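Side-chain contacts in putative tetR family transcription regulator (Shewanella loihica, PDB 3PPB), which probably binds DNA through a helix-turn-helix motif and regulates transcription, as TetR-family proteins do: residues Q88-F91 with A92-W96; N156-G159 with Q160-A164; P172-W175 with Q176-H179; L187-N190 with A191-R195. One frame throughout, in Å; residues are numbered along the deposited sequence. Where two conformers were deposited one is given.

Contact 1: Q88-F91 with A92-W96; sequences QLWF and AALTW. With EDO (1,2-ethanediol), chain G.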
loop_
_atom_site.group_PDB
_atom_site.type_symbol
_atom_site.label_atom_id
_atom_site.label_comp_id
_atom_site.label_asym_id
_atom_site.label_seq_id
_atom_site.Cartn_x
_atom_site.Cartn_y
_atom_site.Cartn_z
ATOM N N GLN A 88 -18.229 -3.610 -12.240
ATOM C CA GLN A 88 -18.805 -2.278 -12.014
ATOM C C GLN A 88 -18.218 -1.656 -10.743
ATOM O O GLN A 88 -17.903 -0.466 -10.749
ATOM C CB GLN A 88 -20.339 -2.345 -11.863
ATOM C CG GLN A 88 -21.155 -2.746 -13.077
ATOM C CD GLN A 88 -22.642 -2.758 -12.720
ATOM O OE1 GLN A 88 -23.278 -1.710 -12.539
ATOM N NE2 GLN A 88 -23.232 -3.948 -12.571
ATOM N N LEU A 89 -18.076 -2.452 -9.644
ATOM C CA LEU A 89 -17.541 -1.929 -8.383
ATOM C C LEU A 89 -16.079 -1.539 -8.533
ATOM O O LEU A 89 -15.670 -0.497 -8.028
ATOM C CB LEU A 89 -17.686 -2.938 -7.242
ATOM C CG LEU A 89 -19.084 -3.037 -6.600
ATOM C CD1 LEU A 89 -19.245 -4.335 -5.903
ATOM C CD2 LEU A 89 -19.357 -1.871 -5.635
ATOM N N TRP A 90 -15.295 -2.383 -9.230
ATOM C CA TRP A 90 -13.874 -2.147 -9.469
ATOM C C TRP A 90 -13.672 -0.863 -10.291
ATOM O O TRP A 90 -12.884 -0.009 -9.891
ATOM C CB TRP A 90 -13.284 -3.357 -10.187
ATOM C CG TRP A 90 -11.860 -3.186 -10.607
ATOM C CD1 TRP A 90 -11.399 -2.927 -11.860
ATOM C CD2 TRP A 90 -10.708 -3.219 -9.752
ATOM N NE1 TRP A 90 -10.027 -2.880 -11.856
ATOM C CE2 TRP A 90 -9.577 -3.039 -10.572
ATOM C CE3 TRP A 90 -10.521 -3.387 -8.367
ATOM C CZ2 TRP A 90 -8.277 -3.041 -10.059
ATOM C CZ3 TRP A 90 -9.234 -3.396 -7.864
ATOM C CH2 TRP A 90 -8.131 -3.238 -8.704
ATOM N N PHE A 91 -14.407 -0.709 -11.409
ATOM C CA PHE A 91 -14.229 0.477 -12.234
ATOM C C PHE A 91 -14.835 1.724 -11.563
ATOM O O PHE A 91 -14.276 2.805 -11.741
ATOM C CB PHE A 91 -14.703 0.272 -13.677
ATOM C CG PHE A 91 -13.773 -0.667 -14.430
ATOM C CD1 PHE A 91 -12.407 -0.387 -14.543
ATOM C CD2 PHE A 91 -14.255 -1.833 -15.015
ATOM C CE1 PHE A 91 -11.538 -1.272 -15.204
ATOM C CE2 PHE A 91 -13.391 -2.693 -15.718
ATOM C CZ PHE A 91 -12.036 -2.408 -15.802
ATOM N N ALA A 92 -15.872 1.577 -10.714
ATOM C CA ALA A 92 -16.405 2.717 -9.935
ATOM C C ALA A 92 -15.381 3.179 -8.900
ATOM O O ALA A 92 -15.254 4.380 -8.659
ATOM C CB ALA A 92 -17.701 2.340 -9.227
ATOM N N ALA A 93 -14.655 2.223 -8.285
ATOM C CA ALA A 93 -13.615 2.519 -7.278
ATOM C C ALA A 93 -12.450 3.269 -7.938
ATOM O O ALA A 93 -12.003 4.295 -7.426
ATOM C CB ALA A 93 -13.127 1.220 -6.617
ATOM N N LEU A 94 -11.995 2.778 -9.101
ATOM C CA LEU A 94 -10.892 3.387 -9.851
ATOM C C LEU A 94 -11.312 4.753 -10.381
ATOM O O LEU A 94 -10.507 5.676 -10.307
ATOM C CB LEU A 94 -10.403 2.444 -10.974
ATOM C CG LEU A 94 -9.176 1.539 -10.652
ATOM C CD1 LEU A 94 -9.353 0.764 -9.357
ATOM C CD2 LEU A 94 -8.940 0.512 -11.758
ATOM N N THR A 95 -12.591 4.917 -10.826
ATOM C CA THR A 95 -13.097 6.208 -11.305
ATOM C C THR A 95 -13.087 7.202 -10.151
ATOM O O THR A 95 -12.655 8.347 -10.331
ATOM C CB THR A 95 -14.496 6.062 -11.911
ATOM O OG1 THR A 95 -14.415 5.151 -13.004
ATOM C CG2 THR A 95 -15.098 7.394 -12.384
ATOM N N TRP A 96 -13.516 6.751 -8.956
ATOM C CA TRP A 96 -13.542 7.595 -7.758
ATOM C C TRP A 96 -12.127 8.076 -7.435
ATOM O O TRP A 96 -11.946 9.259 -7.158
ATOM C CB TRP A 96 -14.167 6.845 -6.572
ATOM C CG TRP A 96 -14.217 7.663 -5.310
ATOM C CD1 TRP A 96 -15.269 8.404 -4.852
ATOM C CD2 TRP A 96 -13.161 7.821 -4.347
ATOM N NE1 TRP A 96 -14.940 9.009 -3.656
ATOM C CE2 TRP A 96 -13.642 8.685 -3.333
ATOM C CE3 TRP A 96 -11.850 7.323 -4.243
ATOM C CZ2 TRP A 96 -12.867 9.028 -2.215
ATOM C CZ3 TRP A 96 -11.074 7.699 -3.156
ATOM C CH2 TRP A 96 -11.580 8.550 -2.165
HETATM C C1 EDO G . -16.904 11.834 -3.112
HETATM O O1 EDO G . -15.998 11.598 -2.023
HETATM C C2 EDO G . -17.966 10.737 -3.118
HETATM O O2 EDO G . -18.808 10.882 -4.271
#
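L94 sits one turn after W90 on helix 82-99, a helix of the all-helical core that follows the DNA-binding part in the TetR fold, and its side chain folds back over the tryptophan. Outward from the backbone, CB lies 3.7 Å from W90 O, beside the carbonyl that receives L94 N in the regular helix bond. CG makes no closer approach to W90 than that same oxygen, and the work is done by the two methyls. CD1 stands over the six-membered ring of W90, 4.0 Å from its centroid and only 10° off the ring normal, a clear CH-pi contact. CD2 reaches the pyrrole part, with W90 NE1 3.6 Å away. A chi1 of -96°, away from a staggered value, brings CD1 over the six-membered ring and CD2 to the NE1 rim on the same side. F188 stacks on the other face, so the indole is held flat between the two. Its NE1 hydrogen goes to S184 OG on helix 178-192, which fixes the rotation of the ring. F91, next along, lays a face of its phenyl over W90 CD1. At the far end of the segment W96 points away from this group, and its NE1 makes a weak bond of 3.2 Å to O1 of an ethanediol that E67 also holds. The polar detail worth noting is F91 O, which takes two hydrogens from one residue: T95 N at 2.9 Å and T95 OG1 at 2.7 Å, arriving from opposite faces of the carbonyl plane.

Contact 2: N156-G159 with Q160-A164; sequences NCHG and QYLAA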
loop_
_atom_site.group_PDB
_atom_site.type_symbol
_atom_site.label_atom_id
_atom_site.label_comp_id
_atom_site.label_asym_id
_atom_site.label_seq_id
_atom_site.Cartn_x
_atom_site.Cartn_y
_atom_site.Cartn_z
ATOM N N ASN A 156 -6.361 -8.504 0.168
ATOM C CA ASN A 156 -5.851 -8.649 -1.180
ATOM C C ASN A 156 -6.586 -7.692 -2.119
ATOM O O ASN A 156 -5.920 -7.026 -2.910
ATOM C CB ASN A 156 -5.934 -10.098 -1.645
ATOM C CG ASN A 156 -5.432 -10.257 -3.039
ATOM O OD1 ASN A 156 -4.228 -10.137 -3.323
ATOM N ND2 ASN A 156 -6.385 -10.351 -3.934
ATOM N N CYS A 157 -7.938 -7.606 -2.033
ATOM C CA CYS A 157 -8.729 -6.655 -2.843
ATOM C C CYS A 157 -8.197 -5.249 -2.627
ATOM O O CYS A 157 -8.004 -4.497 -3.575
ATOM C CB CYS A 157 -10.213 -6.723 -2.481
ATOM S SG CYS A 157 -11.010 -8.271 -2.916
ATOM N N HIS A 158 -7.960 -4.908 -1.355
ATOM C CA HIS A 158 -7.453 -3.611 -0.912
ATOM C C HIS A 158 -6.051 -3.336 -1.493
ATOM O O HIS A 158 -5.836 -2.241 -2.037
ATOM C CB HIS A 158 -7.436 -3.568 0.612
ATOM C CG HIS A 158 -7.222 -2.221 1.222
ATOM N ND1 HIS A 158 -7.271 -1.070 0.473
ATOM C CD2 HIS A 158 -7.024 -1.889 2.518
ATOM C CE1 HIS A 158 -7.044 -0.086 1.322
ATOM N NE2 HIS A 158 -6.911 -0.531 2.566
ATOM N N GLY A 159 -5.141 -4.321 -1.422
ATOM C CA GLY A 159 -3.798 -4.177 -1.977
ATOM C C GLY A 159 -3.801 -4.001 -3.492
ATOM O O GLY A 159 -3.017 -3.211 -4.036
ATOM N N GLN A 160 -4.672 -4.745 -4.189
ATOM C CA GLN A 160 -4.753 -4.661 -5.646
ATOM C C GLN A 160 -5.360 -3.343 -6.062
ATOM O O GLN A 160 -4.920 -2.770 -7.055
ATOM C CB GLN A 160 -5.526 -5.835 -6.245
ATOM C CG GLN A 160 -4.759 -7.147 -6.063
ATOM C CD GLN A 160 -5.376 -8.240 -6.854
ATOM O OE1 GLN A 160 -6.423 -8.788 -6.478
ATOM N NE2 GLN A 160 -4.754 -8.573 -7.976
ATOM N N TYR A 161 -6.336 -2.835 -5.291
ATOM C CA TYR A 161 -6.917 -1.506 -5.563
ATOM C C TYR A 161 -5.817 -0.434 -5.438
ATOM O O TYR A 161 -5.680 0.439 -6.300
ATOM C CB TYR A 161 -8.084 -1.214 -4.594
ATOM C CG TYR A 161 -8.512 0.236 -4.595
ATOM C CD1 TYR A 161 -9.312 0.749 -5.617
ATOM C CD2 TYR A 161 -8.075 1.115 -3.606
ATOM C CE1 TYR A 161 -9.687 2.099 -5.639
ATOM C CE2 TYR A 161 -8.420 2.473 -3.637
ATOM C CZ TYR A 161 -9.241 2.953 -4.648
ATOM O OH TYR A 161 -9.605 4.279 -4.698
ATOM N N LEU A 162 -5.031 -0.500 -4.360
ATOM C CA LEU A 162 -3.981 0.495 -4.137
ATOM C C LEU A 162 -2.902 0.412 -5.195
ATOM O O LEU A 162 -2.367 1.441 -5.594
ATOM C CB LEU A 162 -3.384 0.375 -2.728
ATOM C CG LEU A 162 -4.332 0.766 -1.564
ATOM C CD1 LEU A 162 -3.699 0.437 -0.253
ATOM C CD2 LEU A 162 -4.714 2.251 -1.622
ATOM N N ALA A 163 -2.605 -0.799 -5.685
ATOM C CA ALA A 163 -1.609 -1.000 -6.739
ATOM C C ALA A 163 -2.113 -0.415 -8.065
ATOM O O ALA A 163 -1.361 0.271 -8.742
ATOM C CB ALA A 163 -1.302 -2.473 -6.893
ATOM N N ALA A 164 -3.390 -0.664 -8.420
ATOM C CA ALA A 164 -3.958 -0.197 -9.694
ATOM C C ALA A 164 -4.117 1.318 -9.696
ATOM O O ALA A 164 -3.858 1.946 -10.721
ATOM C CB ALA A 164 -5.303 -0.886 -9.985
#
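The side-chain amide of Q160 is gripped at both ends: OE1 takes N156 ND2 of its own chain at 3.0 Å, while NE2 gives hydrogens to L187 O on helix 178-192 and to N156 OD1 of the second subunit. The bond to OE1 is bent: the N-H...O angle is 133°, and ND2 stands well above the carbonyl plane of Q160. The two amide planes are 41° apart, in keeping with the bent bond. N156 gets there with CG anti to its own N (chi1 179°), while the Q160 chain runs extended past N156 O, its CG 3.4 Å from that oxygen. Each polar end of both side chains thus has a partner in a buried place. One turn along, L162 packs CD1 against H158 CE1 at 3.7 Å, an oblique approach to the imidazole. Y161 turns its ring away from N156-G159 toward helix 82-99, and its OH bonds to Q104. Since N156 and Q160 of the second subunit return the same bond, the pair forms a reciprocal amide network at the interface, where Q160 also meets Q160 of the second subunit. The arrangement is consistent with the C-terminal helix pair, here 150-170 and 178-192, through which TetR-family proteins commonly dimerise.

Contact 3: P172-W175 with Q176-H179; sequences PERW and QQAH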
loop_
_atom_site.group_PDB
_atom_site.type_symbol
_atom_site.label_atom_id
_atom_site.label_comp_id
_atom_site.label_asym_id
_atom_site.label_seq_id
_atom_site.Cartn_x
_atom_site.Cartn_y
_atom_site.Cartn_z
ATOM N N PRO A 172 -1.408 8.570 -15.970
ATOM C CA PRO A 172 -2.820 8.949 -16.191
ATOM C C PRO A 172 -3.322 8.717 -17.617
ATOM O O PRO A 172 -4.509 8.452 -17.788
ATOM C CB PRO A 172 -2.869 10.438 -15.804
ATOM C CG PRO A 172 -1.462 10.897 -15.844
ATOM C CD PRO A 172 -0.608 9.728 -15.504
ATOM N N GLU A 173 -2.419 8.727 -18.619
ATOM C CA GLU A 173 -2.774 8.462 -20.014
ATOM C C GLU A 173 -3.240 6.996 -20.199
ATOM O O GLU A 173 -4.061 6.717 -21.070
ATOM C CB GLU A 173 -1.608 8.809 -20.968
ATOM C CG GLU A 173 -0.478 7.779 -21.059
ATOM C CD GLU A 173 0.547 7.662 -19.941
ATOM O OE1 GLU A 173 0.500 8.463 -18.980
ATOM O OE2 GLU A 173 1.429 6.780 -20.053
ATOM N N ARG A 174 -2.759 6.077 -19.356
ATOM C CA ARG A 174 -3.118 4.659 -19.459
ATOM C C ARG A 174 -4.527 4.398 -18.953
ATOM O O ARG A 174 -5.154 3.444 -19.400
ATOM C CB ARG A 174 -2.093 3.778 -18.739
ATOM C CG ARG A 174 -0.737 3.925 -19.405
ATOM C CD ARG A 174 0.268 2.924 -18.917
ATOM N NE ARG A 174 1.624 3.377 -19.222
ATOM C CZ ARG A 174 2.723 2.680 -18.985
ATOM N NH1 ARG A 174 2.648 1.469 -18.443
ATOM N NH2 ARG A 174 3.910 3.180 -19.299
ATOM N N TRP A 175 -5.057 5.271 -18.071
ATOM C CA TRP A 175 -6.422 5.153 -17.549
ATOM C C TRP A 175 -7.430 5.391 -18.688
ATOM O O TRP A 175 -8.554 4.911 -18.624
ATOM C CB TRP A 175 -6.640 6.139 -16.362
ATOM C CG TRP A 175 -8.073 6.257 -15.900
ATOM C CD1 TRP A 175 -8.873 7.359 -16.000
ATOM C CD2 TRP A 175 -8.889 5.217 -15.307
ATOM N NE1 TRP A 175 -10.130 7.082 -15.496
ATOM C CE2 TRP A 175 -10.175 5.766 -15.090
ATOM C CE3 TRP A 175 -8.671 3.860 -14.989
ATOM C CZ2 TRP A 175 -11.236 5.011 -14.573
ATOM C CZ3 TRP A 175 -9.716 3.125 -14.449
ATOM C CH2 TRP A 175 -10.978 3.702 -14.236
ATOM N N GLN A 176 -7.002 6.089 -19.748
ATOM C CA GLN A 176 -7.821 6.369 -20.943
ATOM C C GLN A 176 -7.790 5.208 -21.930
ATOM O O GLN A 176 -8.503 5.249 -22.933
ATOM C CB GLN A 176 -7.322 7.650 -21.657
ATOM C CG GLN A 176 -7.400 8.936 -20.817
ATOM C CD GLN A 176 -8.768 9.228 -20.238
ATOM O OE1 GLN A 176 -9.804 9.101 -20.906
ATOM N NE2 GLN A 176 -8.803 9.598 -18.966
ATOM N N GLN A 177 -6.961 4.170 -21.655
ATOM C CA GLN A 177 -6.800 3.031 -22.557
ATOM C C GLN A 177 -7.543 1.822 -22.004
ATOM O O GLN A 177 -7.153 1.276 -20.979
ATOM C CB GLN A 177 -5.303 2.734 -22.780
ATOM C CG GLN A 177 -4.556 3.880 -23.479
ATOM C CD GLN A 177 -3.039 3.818 -23.416
ATOM O OE1 GLN A 177 -2.422 2.926 -22.835
ATOM N NE2 GLN A 177 -2.393 4.787 -24.024
ATOM N N ALA A 178 -8.607 1.395 -22.707
ATOM C CA ALA A 178 -9.463 0.264 -22.344
ATOM C C ALA A 178 -8.646 -1.030 -22.102
ATOM O O ALA A 178 -9.013 -1.772 -21.222
ATOM C CB ALA A 178 -10.495 0.036 -23.431
ATOM N N HIS A 179 -7.545 -1.294 -22.879
ATOM C CA HIS A 179 -6.736 -2.503 -22.693
ATOM C C HIS A 179 -6.094 -2.484 -21.287
ATOM O O HIS A 179 -6.049 -3.517 -20.625
ATOM C CB HIS A 179 -5.714 -2.726 -23.854
ATOM C CG HIS A 179 -4.410 -1.980 -23.773
ATOM N ND1 HIS A 179 -4.292 -0.666 -24.214
ATOM C CD2 HIS A 179 -3.189 -2.414 -23.369
ATOM C CE1 HIS A 179 -3.023 -0.334 -24.016
ATOM N NE2 HIS A 179 -2.323 -1.350 -23.498
HETATM O O HOH W 1 -6.746 9.858 -17.092
#
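Q176 N and Q177 N each reach back three residues, to E173 O at 3.3 Å and to R174 O at 3.0 Å, and W175 N does the same to P172 O. In both bonds across the junction the donor stands more than 60° out of the carbonyl plane, as befits tight i to i+3 turns. At Q177 the backbone opens out (psi 113°), and this residue takes the N-cap position of helix 178-192. A bend at chi2 (-54°) carries the Q176 amide back beside W175, with NE2 3.7 Å from CD1 and the amide nearly perpendicular to the indole. A water lying in the indole plane at its edge joins the turn's start to its end, donating to P172 O at 2.7 Å and accepting from Q176 NE2 at 2.8 Å. On another side of the turn the extended Q177 crosses R174, placing OE1 3.9 Å from R174 CG. The guanidinium, its plane almost parallel to that amide, meets E173 OE2 with NE at 3.5 Å in a salt bridge, and its NH1 bonds to Y167 OH. W175 meanwhile packs on helix 82-99. This is a solvent-facing interhelical turn, joining the last two helices of the TetR fold.

Contact 4: L187-N190 with A191-R195; sequences LFWN and AMAVR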
loop_
_atom_site.group_PDB
_atom_site.type_symbol
_atom_site.label_atom_id
_atom_site.label_comp_id
_atom_site.label_asym_id
_atom_site.label_seq_id
_atom_site.Cartn_x
_atom_site.Cartn_y
_atom_site.Cartn_z
ATOM N N LEU A 187 -6.470 -8.828 -13.382
ATOM C CA LEU A 187 -5.561 -9.135 -12.262
ATOM C C LEU A 187 -6.366 -9.246 -10.984
ATOM O O LEU A 187 -6.134 -10.158 -10.215
ATOM C CB LEU A 187 -4.449 -8.085 -12.108
ATOM C CG LEU A 187 -3.322 -8.134 -13.164
ATOM C CD1 LEU A 187 -2.711 -6.779 -13.357
ATOM C CD2 LEU A 187 -2.240 -9.179 -12.833
ATOM N N PHE A 188 -7.351 -8.352 -10.790
ATOM C CA PHE A 188 -8.209 -8.333 -9.600
ATOM C C PHE A 188 -9.089 -9.608 -9.506
ATOM O O PHE A 188 -9.063 -10.292 -8.482
ATOM C CB PHE A 188 -9.077 -7.068 -9.618
ATOM C CG PHE A 188 -10.094 -6.988 -8.507
ATOM C CD1 PHE A 188 -9.703 -6.708 -7.203
ATOM C CD2 PHE A 188 -11.451 -7.140 -8.774
ATOM C CE1 PHE A 188 -10.655 -6.594 -6.181
ATOM C CE2 PHE A 188 -12.397 -7.054 -7.750
ATOM C CZ PHE A 188 -11.996 -6.785 -6.461
ATOM N N TRP A 189 -9.877 -9.901 -10.562
ATOM C CA TRP A 189 -10.776 -11.040 -10.606
ATOM C C TRP A 189 -10.022 -12.372 -10.537
ATOM O O TRP A 189 -10.405 -13.239 -9.744
ATOM C CB TRP A 189 -11.650 -11.003 -11.883
ATOM C CG TRP A 189 -12.677 -12.104 -11.893
ATOM C CD1 TRP A 189 -12.638 -13.257 -12.627
ATOM C CD2 TRP A 189 -13.878 -12.175 -11.095
ATOM N NE1 TRP A 189 -13.742 -14.036 -12.344
ATOM C CE2 TRP A 189 -14.515 -13.398 -11.401
ATOM C CE3 TRP A 189 -14.478 -11.316 -10.144
ATOM C CZ2 TRP A 189 -15.730 -13.787 -10.799
ATOM C CZ3 TRP A 189 -15.685 -11.698 -9.563
ATOM C CH2 TRP A 189 -16.305 -12.913 -9.903
ATOM N N ASN A 190 -8.960 -12.540 -11.358
ATOM C CA ASN A 190 -8.218 -13.805 -11.445
ATOM C C ASN A 190 -7.494 -14.167 -10.156
ATOM O O ASN A 190 -7.263 -15.356 -9.916
ATOM C CB ASN A 190 -7.276 -13.813 -12.636
ATOM C CG ASN A 190 -8.039 -13.893 -13.927
ATOM O OD1 ASN A 190 -9.237 -14.179 -13.949
ATOM N ND2 ASN A 190 -7.383 -13.604 -15.031
ATOM N N ALA A 191 -7.173 -13.183 -9.306
ATOM C CA ALA A 191 -6.571 -13.516 -8.005
ATOM C C ALA A 191 -7.543 -14.339 -7.175
ATOM O O ALA A 191 -7.128 -15.296 -6.539
ATOM C CB ALA A 191 -6.202 -12.235 -7.231
HETATM N N MSE A 192 -8.839 -13.982 -7.224
HETATM C CA MSE A 192 -9.944 -14.566 -6.446
HETATM C C MSE A 192 -10.648 -15.750 -7.074
HETATM O O MSE A 192 -11.238 -16.547 -6.355
HETATM C CB MSE A 192 -11.053 -13.513 -6.259
HETATM C CG MSE A 192 -10.640 -12.238 -5.563
HETATM SE SE MSE A 192 -12.254 -11.294 -5.062
HETATM C CE MSE A 192 -12.836 -10.646 -6.821
ATOM N N ALA A 193 -10.758 -15.777 -8.425
ATOM C CA ALA A 193 -11.561 -16.784 -9.116
ATOM C C ALA A 193 -11.048 -18.200 -8.884
ATOM O O ALA A 193 -9.834 -18.392 -8.749
ATOM C CB ALA A 193 -11.613 -16.481 -10.614
ATOM N N VAL A 194 -11.978 -19.196 -8.859
ATOM C CA VAL A 194 -11.653 -20.624 -8.713
ATOM C C VAL A 194 -10.830 -21.082 -9.919
ATOM O O VAL A 194 -11.084 -20.635 -11.051
ATOM C CB VAL A 194 -12.885 -21.568 -8.569
ATOM C CG1 VAL A 194 -13.494 -21.534 -7.183
ATOM C CG2 VAL A 194 -13.933 -21.306 -9.645
ATOM N N ARG A 195 -9.899 -22.013 -9.690
ATOM C CA ARG A 195 -9.072 -22.637 -10.731
ATOM C C ARG A 195 -9.156 -24.159 -10.605
ATOM O O ARG A 195 -9.339 -24.637 -9.461
ATOM C CB ARG A 195 -7.628 -22.166 -10.629
ATOM C CG ARG A 195 -7.435 -20.787 -11.267
ATOM C CD ARG A 195 -6.003 -20.528 -11.696
ATOM N NE ARG A 195 -5.602 -21.381 -12.814
ATOM C CZ ARG A 195 -5.217 -20.938 -14.008
ATOM N NH1 ARG A 195 -5.136 -19.632 -14.247
ATOM N NH2 ARG A 195 -4.903 -21.796 -14.968
ATOM O OXT ARG A 195 -9.074 -24.861 -11.643
HETATM O O HOH W 2 -7.801 -17.623 -11.208
#
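M192, present as selenomethionine, sets its terminal methyl in the corner formed by two aromatic side chains of the preceding turn. CE lies 3.7 Å from F188 CE2 and 3.8 Å from W189 CE3, oblique to both rings. The bend at chi3 (-73°) swings CE back toward the rings, while SE stays 5.2 Å from the F188 centroid, an oblique Met-aromatic contact. These contacts of CE and SE hold for one of two deposited conformers alone and are to that extent uncertain. Beside them the methyl of A193 meets the pyrrole part of W189, with CB 3.7 Å from NE1. Both aromatics are wedged from outside as well: F188 touches C157, while W189 lies against L82, K83 and A86 of helix 82-99.

Beneath the side chains the helix is coming apart. A191 N makes only a weak bond to L187 O, and W189 O then serves two donors, M192 N weakly and A193 N at 2.9 Å. After that, A193 takes a polyproline-like backbone (psi 148°) and the chain leaves the helix. A water at this polar edge lies 2.7 Å from N190 O; A193 O is farther from it at 3.3 Å, and with more acceptors around than protons the water cannot serve every one. Farther out, M192 and V194 pair their backbones with A146 and E144, and R195 NH1 bonds to V194 O of the second subunit. The chemistry suggests that apolar side-chain packing probably contributes much to holding the last turn, where the backbone bonds are partly weak, while the polar backbone of the tail is taken up by water, a neighbouring loop and the partner chain.

Overall arrangement
Contacts 2 and 4 are buried and contact 1 partly so; the three touch one another. W90 of contact 1 touches contact 2 at A164 and contact 4 at F188, and C157 of contact 2 also packs on F188. Contact 3 lies at the surface, reaching only contact 1, where the W175 ring meets L94 and T95. Contacts 3 and 4 take the start and the end of helix 178-192, their centres about 22 Å apart. Chemistry follows place: aromatic and methyl packing dominates contacts 1 and 4, and paired amides mark contact 2; both it and contact 4 touch the second subunit. Contact 3 rests on backbone turn bonds and a bridging water, with a salt bridge alongside.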